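Local coordinates for protein mosquitocidal toxin (Bacillus sphaericus, PDB 2CB4) that kills mosquitoes, its catalytic domain, present here, in natural form probably transferring ADP-ribose from NAD to target proteins, at residues 112-117 / 123-128; 139-144 / 176-181; 78-83 / 92-97. The protein carries 1 engineered substitution. All blocks are in the same frame, centred on the assembly; numbering follows the deposited sequence.

Interaction 1 of 3, residues 112-117 / 123-128; sequences LNYLRT and FVSTTR
Tyr114 is the residue of helix 112-117 that reaches strand 123-128, lying first across Phe123 and then touching Ser125. The strand sequence Ser125-Thr126-Thr127 is consistent with the conserved Ser-Thr-Ser/Thr strand of the ADP-ribosyltransferase fold, and the helix packs beside it with axes 10.3 Å apart. With CG trans to the backbone nitrogen (chi1 159°), the tyrosine ring extends outward from the helix. Phe123 CB sits over one ring face, 3.9 Å from the centroid of the Tyr114 ring in a CH-pi contact, while Phe123 CD2 lies 3.7 Å from Tyr114 CG. The two rings are inclined at 44°, neither stacked nor edge-to-face. A tyrosine suits this place because its apolar ring covers Phe123 and its hydroxyl still reaches the strand: Tyr114 OH is 2.8 Å from Ser125 OG, which lies in the ring plane at its edge. OE1 of the engineered Gln180 is a second partner of Ser125 OG, though that pair is modelled doubtfully short. A water bridges the same tyrosine OH to the strand, accepting from Ser125 N. Further along, Leu115 packs on Gln180, and Thr117, which touches Arg188 of the second subunit, ends the helix. Thr117 OG1 donates a hydrogen bond of 2.7 Å to Asn113 O, and Thr117 N donates to the same oxygen from the opposite face of its carbonyl plane.

Interaction 2 of 3, residues 139-144 / 176-181; sequences TPWTPH and PNEDQI. Engineered in segment 176-181: Gln180 (natural residue Glu).
Trp141 and Glu178 form the close half of this contact, the glutamate laid over one face of the indole. Glu178 CG stands 3.7 Å from the centroid of the five-membered ring of Trp141, only 5° from its normal, a well-aligned CH-pi contact. The backbone comes closer still, with Glu178 CA 3.4 Å from Trp141 CD1. Because the glutamate is extended, with its CG trans to the backbone nitrogen (chi1 -177°), its methylenes cross the pyrrole part and carry the carboxylate on above the six-membered ring, where Glu178 OE2 is 4.0 Å from Trp141 CH2. Carboxylate and indole planes differ by 29°. A flat, broad tryptophan suits this position, since it can lie beneath the whole length of the chain and limit its swing. In the natural sequence residues 178-180 read Glu-Asp-Glu, consistent with the Glu-X-Glu signature of ADP-ribosyltransferases; here the last is an engineered glutamine. Trp141 therefore probably acts as a second-shell support for the first member of that pair. In this variant Gln180 NE2 donates to Glu178 OE1 over 2.9 Å, arriving from above the carboxylate plane. Glu178 O, in turn, is hydrogen-bonded by Thr127 OG1 of strand 123-131.

The other half is looser. A tight turn, closed by Asp179 N to Pro176 O at 3.1 Å, precedes the strand and brings Asn177 O to 3.6 Å from Trp141 CD1, obliquely to the ring. The Asn177 side chain leads away from the indole; it is exposed and poorly ordered. Asp179, partly exposed, is poorly ordered too, and such short polar residues are at ease on a solvent-facing turn.

Interaction 3 of 3, residues 78-83 / 92-97; sequences LLRWDR and NGFIPR
An extended arginine carries this contact: Arg80 has its CG trans to the backbone nitrogen (chi1 176°) and stays stretched as far as NE, which takes its methylenes over the ring of Phe94. Phe94 has its CG anti to its carbonyl carbon, which brings the ring against the arginine chain; the two side chains run past each other in opposite directions. Strand 78-82 belongs to the central sheet of the ADP-ribosyltransferase fold, and its arginine is consistent with the conserved one of the Arg-Ser-Glu class; segment 92-97, running from the last residue of helix 86-92 into the loop beyond, lays Phe94 against it. Arg80 CD lies above the middle of the Phe94 ring, 3.7 Å from its centroid and 10° off the normal, a CH-pi contact. Arg80 NE is still over the ring face, 3.6 Å from Phe94 CD1, but the guanidinium plane is tilted 57° to the ring. Phenylalanine suits the spot because its face accepts the arginine's aliphatic part without competing for its nitrogens, and Tyr154 packs edge-to-face against it.

Asp82, Asp256 and Ser125 O restrain the rotation of the guanidinium. Arg80 NH2 makes a salt bridge to Asp256 and Arg80 NH1 a hydrogen bond to Ser125 O, while Asp82 OD2, 3.5 Å from Phe94 CE1, also forms a salt bridge with Arg84. Two guanidinium nitrogens grip that oxygen side-on in a salt bridge: Arg80 NE donates to the anti lone pair of Asp82 OD2 at 3.1 Å, and Arg80 NH2 donates to it at 3.0 Å from above the carboxylate plane.

How the interactions relate
Along the chain the order is interaction 3, then 1, then 2, each closing before the next opens. Their centres lie about 11 Å (1 and 2), 12 Å (1 and 3) and 14 Å (2 and 3) apart, and all reach one mixed sheet. Strand 123-131 joins them, pairing antiparallel with 78-82 and with 180-184. Through it the arginine of interaction 3, the serine of interaction 1 and the Glu-X-Glu segment of interaction 2, its last residue here an engineered glutamine, become neighbours, consistent with the Arg-Ser-Glu site of ADP-ribosyltransferases. A hydrogen bond from Trp81 NE1 to Trp141 O ties interactions 3 and 2 directly.

Interaction 1 of 3, residues 112-117 / 123-128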
loop_
_atom_site.group_PDB
_atom_site.type_symbol
_atom_site.label_atom_id
_atom_site.label_comp_id
_atom_site.label_asym_id
_atom_site.label_seq_id
_atom_site.Cartn_x
_atom_site.Cartn_y
_atom_site.Cartn_z
ATOM N N LEU A 112 9.017 -2.320 -37.595
ATOM C CA LEU A 112 10.198 -3.094 -38.015
ATOM C C LEU A 112 10.880 -3.795 -36.849
ATOM O O LEU A 112 11.335 -4.919 -36.996
ATOM C CB LEU A 112 11.201 -2.221 -38.785
ATOM C CG LEU A 112 10.874 -2.068 -40.281
ATOM C CD1 LEU A 112 11.771 -1.001 -40.903
ATOM C CD2 LEU A 112 10.974 -3.395 -41.045
ATOM N N ASN A 113 10.894 -3.164 -35.681
ATOM C CA ASN A 113 11.497 -3.770 -34.529
ATOM C C ASN A 113 10.643 -4.912 -34.044
ATOM O O ASN A 113 11.156 -5.972 -33.614
ATOM C CB ASN A 113 11.679 -2.761 -33.405
ATOM C CG ASN A 113 12.958 -2.002 -33.518
ATOM O OD1 ASN A 113 13.772 -2.188 -34.469
ATOM N ND2 ASN A 113 13.168 -1.126 -32.587
ATOM N N TYR A 114 9.330 -4.690 -34.137
ATOM C CA TYR A 114 8.381 -5.700 -33.707
ATOM C C TYR A 114 8.598 -7.006 -34.498
ATOM O O TYR A 114 8.783 -8.072 -33.947
ATOM C CB TYR A 114 6.943 -5.153 -33.735
ATOM C CG TYR A 114 5.979 -6.234 -33.802
ATOM C CD1 TYR A 114 5.675 -6.958 -32.650
ATOM C CD2 TYR A 114 5.438 -6.657 -35.038
ATOM C CE1 TYR A 114 4.852 -8.073 -32.718
ATOM C CE2 TYR A 114 4.622 -7.746 -35.106
ATOM C CZ TYR A 114 4.350 -8.463 -33.923
ATOM O OH TYR A 114 3.476 -9.508 -33.959
ATOM N N LEU A 115 8.658 -6.893 -35.801
ATOM C CA LEU A 115 8.889 -8.044 -36.696
ATOM C C LEU A 115 10.272 -8.676 -36.576
ATOM O O LEU A 115 10.471 -9.878 -36.730
ATOM C CB LEU A 115 8.722 -7.576 -38.151
ATOM C CG LEU A 115 7.381 -6.971 -38.575
ATOM C CD1 LEU A 115 7.624 -6.304 -39.936
ATOM C CD2 LEU A 115 6.276 -8.128 -38.632
ATOM N N ARG A 116 11.276 -7.847 -36.429
ATOM C CA ARG A 116 12.619 -8.354 -36.331
ATOM C C ARG A 116 13.020 -8.934 -34.985
ATOM O O ARG A 116 13.863 -9.833 -34.919
ATOM C CB ARG A 116 13.614 -7.227 -36.667
ATOM C CG ARG A 116 15.085 -7.734 -36.764
ATOM C CD ARG A 116 16.039 -6.658 -37.267
ATOM N NE ARG A 116 15.730 -6.208 -38.624
ATOM C CZ ARG A 116 15.949 -6.930 -39.722
ATOM N NH1 ARG A 116 16.477 -8.157 -39.631
ATOM N NH2 ARG A 116 15.638 -6.429 -40.917
ATOM N N THR A 117 12.478 -8.373 -33.912
ATOM C CA THR A 117 12.878 -8.758 -32.570
ATOM C C THR A 117 11.792 -9.334 -31.676
ATOM O O THR A 117 12.107 -9.937 -30.632
ATOM C CB THR A 117 13.449 -7.521 -31.812
ATOM O OG1 THR A 117 12.366 -6.702 -31.372
ATOM C CG2 THR A 117 14.370 -6.684 -32.690
ATOM N N PHE A 123 0.885 -4.552 -32.076
ATOM C CA PHE A 123 0.622 -5.437 -33.213
ATOM C C PHE A 123 0.360 -6.901 -32.854
ATOM O O PHE A 123 0.989 -7.480 -31.957
ATOM C CB PHE A 123 1.804 -5.414 -34.226
ATOM C CG PHE A 123 2.245 -4.027 -34.623
ATOM C CD1 PHE A 123 1.464 -3.248 -35.479
ATOM C CD2 PHE A 123 3.446 -3.490 -34.133
ATOM C CE1 PHE A 123 1.867 -1.944 -35.804
ATOM C CE2 PHE A 123 3.848 -2.202 -34.458
ATOM C CZ PHE A 123 3.056 -1.427 -35.296
ATOM N N VAL A 124 -0.527 -7.531 -33.633
ATOM C CA VAL A 124 -0.804 -8.949 -33.459
ATOM C C VAL A 124 -0.549 -9.617 -34.800
ATOM O O VAL A 124 -0.987 -9.161 -35.796
ATOM C CB VAL A 124 -2.284 -9.205 -32.957
ATOM C CG1 VAL A 124 -2.683 -10.673 -33.115
ATOM C CG2 VAL A 124 -2.419 -8.761 -31.548
ATOM N N SER A 125 0.201 -10.681 -34.842
ATOM C CA SER A 125 0.438 -11.300 -36.137
ATOM C C SER A 125 -0.503 -12.423 -36.487
ATOM O O SER A 125 -1.042 -13.095 -35.631
ATOM C CB SER A 125 1.870 -11.878 -36.186
ATOM O OG SER A 125 2.768 -10.805 -36.354
ATOM N N THR A 126 -0.590 -12.694 -37.773
ATOM C CA THR A 126 -1.323 -13.850 -38.313
ATOM C C THR A 126 -0.454 -14.276 -39.517
ATOM O O THR A 126 0.423 -13.571 -39.952
ATOM C CB THR A 126 -2.784 -13.530 -38.704
ATOM O OG1 THR A 126 -2.750 -12.565 -39.749
ATOM C CG2 THR A 126 -3.569 -12.893 -37.461
ATOM N N THR A 127 -0.668 -15.481 -40.020
ATOM C CA THR A 127 0.050 -15.985 -41.164
ATOM C C THR A 127 -1.037 -16.484 -42.128
ATOM O O THR A 127 -2.107 -16.902 -41.715
ATOM C CB THR A 127 1.097 -17.099 -40.777
ATOM O OG1 THR A 127 1.864 -17.464 -41.933
ATOM C CG2 THR A 127 0.420 -18.354 -40.230
ATOM N N ARG A 128 -0.760 -16.426 -43.420
ATOM C CA ARG A 128 -1.741 -16.862 -44.411
ATOM C C ARG A 128 -1.887 -18.352 -44.519
ATOM O O ARG A 128 -0.900 -19.074 -44.456
ATOM C CB ARG A 128 -1.379 -16.307 -45.795
ATOM C CG ARG A 128 -1.149 -14.790 -45.828
ATOM C CD ARG A 128 -0.924 -14.303 -47.244
ATOM N NE ARG A 128 -2.123 -14.470 -48.052
ATOM C CZ ARG A 128 -2.137 -14.691 -49.364
ATOM N NH1 ARG A 128 -1.005 -14.771 -50.040
ATOM N NH2 ARG A 128 -3.294 -14.835 -50.002
HETATM O O HOH W 1 1.794 -11.314 -32.582
#

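Interaction 2 of 3, residues 139-144 / 176-181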
loop_
_atom_site.group_PDB
_atom_site.type_symbol
_atom_site.label_atom_id
_atom_site.label_comp_id
_atom_site.label_asym_id
_atom_site.label_seq_id
_atom_site.Cartn_x
_atom_site.Cartn_y
_atom_site.Cartn_z
ATOM N N THR A 139 0.665 -27.447 -45.756
ATOM C CA THR A 139 1.241 -27.000 -44.498
ATOM C C THR A 139 1.530 -25.496 -44.433
ATOM O O THR A 139 2.242 -24.960 -45.282
ATOM C CB THR A 139 2.498 -27.815 -44.171
ATOM O OG1 THR A 139 2.216 -29.195 -44.412
ATOM C CG2 THR A 139 2.910 -27.637 -42.700
ATOM N N PRO A 140 1.004 -24.805 -43.409
ATOM C CA PRO A 140 1.279 -23.379 -43.286
ATOM C C PRO A 140 2.600 -23.204 -42.537
ATOM O O PRO A 140 3.229 -24.182 -42.118
ATOM C CB PRO A 140 0.111 -22.881 -42.407
ATOM C CG PRO A 140 -0.210 -24.042 -41.529
ATOM C CD PRO A 140 0.093 -25.288 -42.343
ATOM N N TRP A 141 3.014 -21.957 -42.369
ATOM C CA TRP A 141 4.168 -21.637 -41.548
ATOM C C TRP A 141 3.716 -22.206 -40.162
ATOM O O TRP A 141 2.577 -21.974 -39.713
ATOM C CB TRP A 141 4.340 -20.111 -41.473
ATOM C CG TRP A 141 5.481 -19.674 -40.589
ATOM C CD1 TRP A 141 6.749 -19.348 -40.990
ATOM C CD2 TRP A 141 5.456 -19.514 -39.146
ATOM N NE1 TRP A 141 7.512 -18.995 -39.890
ATOM C CE2 TRP A 141 6.741 -19.069 -38.755
ATOM C CE3 TRP A 141 4.442 -19.635 -38.156
ATOM C CZ2 TRP A 141 7.067 -18.806 -37.419
ATOM C CZ3 TRP A 141 4.769 -19.370 -36.828
ATOM C CH2 TRP A 141 6.079 -18.988 -36.468
ATOM N N THR A 142 4.579 -23.008 -39.534
ATOM C CA THR A 142 4.277 -23.682 -38.279
ATOM C C THR A 142 5.390 -23.415 -37.259
ATOM O O THR A 142 6.568 -23.382 -37.622
ATOM C CB THR A 142 4.186 -25.193 -38.562
ATOM O OG1 THR A 142 3.176 -25.429 -39.544
ATOM C CG2 THR A 142 3.881 -26.014 -37.306
ATOM N N PRO A 143 5.026 -23.232 -35.980
ATOM C CA PRO A 143 6.038 -22.986 -34.946
ATOM C C PRO A 143 6.915 -24.220 -34.729
ATOM O O PRO A 143 6.461 -25.352 -34.857
ATOM C CB PRO A 143 5.202 -22.691 -33.681
ATOM C CG PRO A 143 3.841 -22.428 -34.123
ATOM C CD PRO A 143 3.650 -23.044 -35.473
ATOM N N HIS A 144 8.175 -24.011 -34.367
ATOM C CA HIS A 144 9.072 -25.145 -34.109
ATOM C C HIS A 144 8.570 -26.026 -32.967
ATOM O O HIS A 144 8.831 -27.214 -32.936
ATOM C CB HIS A 144 10.488 -24.632 -33.748
ATOM C CG HIS A 144 11.229 -24.067 -34.910
ATOM N ND1 HIS A 144 12.036 -22.948 -34.814
ATOM C CD2 HIS A 144 11.285 -24.466 -36.206
ATOM C CE1 HIS A 144 12.568 -22.699 -35.996
ATOM N NE2 HIS A 144 12.137 -23.612 -36.853
ATOM N N PRO A 176 10.711 -12.910 -44.433
ATOM C CA PRO A 176 9.673 -13.074 -45.452
ATOM C C PRO A 176 8.923 -14.395 -45.445
ATOM O O PRO A 176 7.737 -14.450 -45.806
ATOM C CB PRO A 176 10.431 -12.899 -46.788
ATOM C CG PRO A 176 11.833 -12.566 -46.444
ATOM C CD PRO A 176 11.978 -12.388 -44.980
ATOM N N ASN A 177 9.609 -15.454 -45.066
ATOM C CA ASN A 177 9.054 -16.789 -45.040
ATOM C C ASN A 177 7.824 -17.016 -44.203
ATOM O O ASN A 177 7.185 -18.080 -44.311
ATOM C CB ASN A 177 10.093 -17.761 -44.500
ATOM C CG ASN A 177 11.432 -17.676 -45.248
ATOM O OD1 ASN A 177 11.494 -17.096 -46.329
ATOM N ND2 ASN A 177 12.469 -18.285 -44.683
ATOM N N GLU A 178 7.517 -16.082 -43.299
ATOM C CA GLU A 178 6.372 -16.242 -42.420
ATOM C C GLU A 178 5.034 -15.804 -43.052
ATOM O O GLU A 178 3.927 -16.109 -42.519
ATOM C CB GLU A 178 6.613 -15.533 -41.084
ATOM C CG GLU A 178 5.500 -15.718 -40.073
ATOM C CD GLU A 178 5.795 -15.023 -38.786
ATOM O OE1 GLU A 178 6.674 -14.126 -38.744
ATOM O OE2 GLU A 178 5.137 -15.362 -37.800
ATOM N N ASP A 179 5.147 -15.082 -44.176
ATOM C CA ASP A 179 4.003 -14.553 -44.918
ATOM C C ASP A 179 2.967 -13.972 -43.979
ATOM O O ASP A 179 1.847 -14.479 -43.943
ATOM C CB ASP A 179 3.318 -15.649 -45.722
ATOM C CG ASP A 179 4.252 -16.356 -46.672
ATOM O OD1 ASP A 179 5.087 -15.669 -47.324
ATOM O OD2 ASP A 179 4.140 -17.602 -46.777
ATOM N N GLN A 180 3.328 -12.922 -43.244
ATOM C CA GLN A 180 2.444 -12.345 -42.238
ATOM C C GLN A 180 1.545 -11.274 -42.652
ATOM O O GLN A 180 1.937 -10.393 -43.442
ATOM C CB GLN A 180 3.289 -11.612 -41.233
ATOM C CG GLN A 180 3.717 -12.315 -40.044
ATOM C CD GLN A 180 4.266 -11.318 -39.012
ATOM O OE1 GLN A 180 3.580 -10.353 -38.566
ATOM N NE2 GLN A 180 5.515 -11.500 -38.637
ATOM N N ILE A 181 0.405 -11.214 -41.966
ATOM C CA ILE A 181 -0.525 -10.129 -42.110
ATOM C C ILE A 181 -0.623 -9.623 -40.664
ATOM O O ILE A 181 -0.966 -10.391 -39.785
ATOM C CB ILE A 181 -1.870 -10.603 -42.651
ATOM C CG1 ILE A 181 -1.680 -11.521 -43.859
ATOM C CG2 ILE A 181 -2.814 -9.401 -42.752
ATOM C CD1 ILE A 181 -0.869 -10.799 -45.155
#

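Interaction 3 of 3, residues 78-83 / 92-97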
loop_
_atom_site.group_PDB
_atom_site.type_symbol
_atom_site.label_atom_id
_atom_site.label_comp_id
_atom_site.label_asym_id
_atom_site.label_seq_id
_atom_site.Cartn_x
_atom_site.Cartn_y
_atom_site.Cartn_z
ATOM N N LEU A 78 -6.830 -16.406 -42.753
ATOM C CA LEU A 78 -5.640 -16.200 -41.916
ATOM C C LEU A 78 -5.598 -17.211 -40.763
ATOM O O LEU A 78 -6.629 -17.751 -40.332
ATOM C CB LEU A 78 -5.609 -14.777 -41.365
ATOM C CG LEU A 78 -5.673 -13.649 -42.393
ATOM C CD1 LEU A 78 -5.891 -12.319 -41.669
ATOM C CD2 LEU A 78 -4.348 -13.639 -43.170
ATOM N N LEU A 79 -4.393 -17.465 -40.284
ATOM C CA LEU A 79 -4.177 -18.411 -39.199
ATOM C C LEU A 79 -3.301 -17.801 -38.129
ATOM O O LEU A 79 -2.426 -16.984 -38.404
ATOM C CB LEU A 79 -3.472 -19.680 -39.729
ATOM C CG LEU A 79 -4.100 -20.442 -40.902
ATOM C CD1 LEU A 79 -3.112 -21.532 -41.328
ATOM C CD2 LEU A 79 -5.456 -21.046 -40.485
ATOM N N ARG A 80 -3.517 -18.241 -36.902
ATOM C CA ARG A 80 -2.691 -17.808 -35.779
ATOM C C ARG A 80 -2.471 -18.958 -34.806
ATOM O O ARG A 80 -3.420 -19.535 -34.292
ATOM C CB ARG A 80 -3.255 -16.592 -35.039
ATOM C CG ARG A 80 -2.402 -16.282 -33.860
ATOM C CD ARG A 80 -2.624 -14.918 -33.280
ATOM N NE ARG A 80 -1.964 -14.855 -31.988
ATOM C CZ ARG A 80 -0.822 -14.227 -31.728
ATOM N NH1 ARG A 80 -0.190 -13.532 -32.660
ATOM N NH2 ARG A 80 -0.330 -14.278 -30.507
ATOM N N TRP A 81 -1.206 -19.279 -34.570
ATOM C CA TRP A 81 -0.806 -20.319 -33.630
ATOM C C TRP A 81 -0.745 -19.640 -32.275
ATOM O O TRP A 81 -0.086 -18.609 -32.121
ATOM C CB TRP A 81 0.594 -20.820 -33.979
ATOM C CG TRP A 81 0.600 -21.615 -35.256
ATOM C CD1 TRP A 81 0.973 -21.174 -36.524
ATOM C CD2 TRP A 81 0.264 -23.002 -35.398
ATOM N NE1 TRP A 81 0.845 -22.197 -37.429
ATOM C CE2 TRP A 81 0.407 -23.329 -36.782
ATOM C CE3 TRP A 81 -0.206 -23.986 -34.514
ATOM C CZ2 TRP A 81 0.144 -24.617 -37.280
ATOM C CZ3 TRP A 81 -0.449 -25.276 -35.014
ATOM C CH2 TRP A 81 -0.257 -25.578 -36.380
ATOM N N ASP A 82 -1.420 -20.219 -31.285
ATOM C CA ASP A 82 -1.442 -19.619 -29.951
ATOM C C ASP A 82 -1.596 -20.712 -28.896
ATOM O O ASP A 82 -2.325 -21.700 -29.111
ATOM C CB ASP A 82 -2.603 -18.584 -29.839
ATOM C CG ASP A 82 -2.296 -17.447 -28.862
ATOM O OD1 ASP A 82 -2.155 -17.728 -27.657
ATOM O OD2 ASP A 82 -2.201 -16.265 -29.273
ATOM N N ARG A 83 -0.921 -20.531 -27.763
ATOM C CA ARG A 83 -1.006 -21.507 -26.665
ATOM C C ARG A 83 -2.255 -21.272 -25.795
ATOM O O ARG A 83 -2.623 -22.147 -25.039
ATOM C CB ARG A 83 0.274 -21.504 -25.789
ATOM C CG ARG A 83 1.600 -21.870 -26.531
ATOM C CD ARG A 83 1.857 -23.358 -26.508
ATOM N NE ARG A 83 2.918 -23.822 -27.410
ATOM C CZ ARG A 83 3.177 -25.112 -27.618
ATOM N NH1 ARG A 83 2.501 -26.014 -26.954
ATOM N NH2 ARG A 83 4.084 -25.510 -28.472
ATOM N N ASN A 92 -12.166 -12.954 -25.605
ATOM C CA ASN A 92 -11.435 -11.695 -25.672
ATOM C C ASN A 92 -10.812 -11.303 -27.008
ATOM O O ASN A 92 -10.420 -10.167 -27.172
ATOM C CB ASN A 92 -10.272 -11.764 -24.645
ATOM C CG ASN A 92 -10.754 -11.914 -23.234
ATOM O OD1 ASN A 92 -11.522 -11.097 -22.744
ATOM N ND2 ASN A 92 -10.336 -12.981 -22.580
ATOM N N GLY A 93 -10.660 -12.265 -27.913
ATOM C CA GLY A 93 -10.022 -12.056 -29.193
ATOM C C GLY A 93 -8.508 -12.044 -28.978
ATOM O O GLY A 93 -7.990 -12.528 -27.962
ATOM N N PHE A 94 -7.794 -11.469 -29.927
ATOM C CA PHE A 94 -6.346 -11.346 -29.796
ATOM C C PHE A 94 -6.016 -9.912 -29.435
ATOM O O PHE A 94 -6.057 -9.021 -30.282
ATOM C CB PHE A 94 -5.651 -11.755 -31.079
ATOM C CG PHE A 94 -5.779 -13.221 -31.375
ATOM C CD1 PHE A 94 -5.179 -14.170 -30.532
ATOM C CD2 PHE A 94 -6.521 -13.666 -32.476
ATOM C CE1 PHE A 94 -5.296 -15.540 -30.807
ATOM C CE2 PHE A 94 -6.652 -15.031 -32.745
ATOM C CZ PHE A 94 -6.030 -15.971 -31.907
ATOM N N ILE A 95 -5.729 -9.704 -28.156
ATOM C CA ILE A 95 -5.375 -8.395 -27.614
ATOM C C ILE A 95 -3.848 -8.325 -27.655
ATOM O O ILE A 95 -3.171 -9.313 -27.367
ATOM C CB ILE A 95 -5.914 -8.253 -26.156
ATOM C CG1 ILE A 95 -7.454 -8.405 -26.149
ATOM C CG2 ILE A 95 -5.487 -6.910 -25.522
ATOM C CD1 ILE A 95 -8.045 -8.455 -24.708
ATOM N N PRO A 96 -3.303 -7.187 -28.081
ATOM C CA PRO A 96 -1.845 -7.060 -28.204
ATOM C C PRO A 96 -1.119 -7.037 -26.853
ATOM O O PRO A 96 -1.725 -6.774 -25.814
ATOM C CB PRO A 96 -1.664 -5.700 -28.920
ATOM C CG PRO A 96 -2.980 -5.319 -29.408
ATOM C CD PRO A 96 -4.004 -5.983 -28.566
ATOM N N ARG A 97 0.190 -7.288 -26.879
ATOM C CA ARG A 97 0.983 -7.245 -25.655
ATOM C C ARG A 97 0.992 -5.863 -25.001
ATOM O O ARG A 97 1.058 -5.776 -23.785
ATOM C CB ARG A 97 2.386 -7.773 -25.885
ATOM C CG ARG A 97 2.354 -9.253 -26.189
ATOM C CD ARG A 97 3.680 -9.722 -26.737
ATOM N NE ARG A 97 4.695 -9.706 -25.705
ATOM C CZ ARG A 97 6.001 -9.673 -25.943
ATOM N NH1 ARG A 97 6.481 -9.665 -27.190
ATOM N NH2 ARG A 97 6.834 -9.667 -24.932
#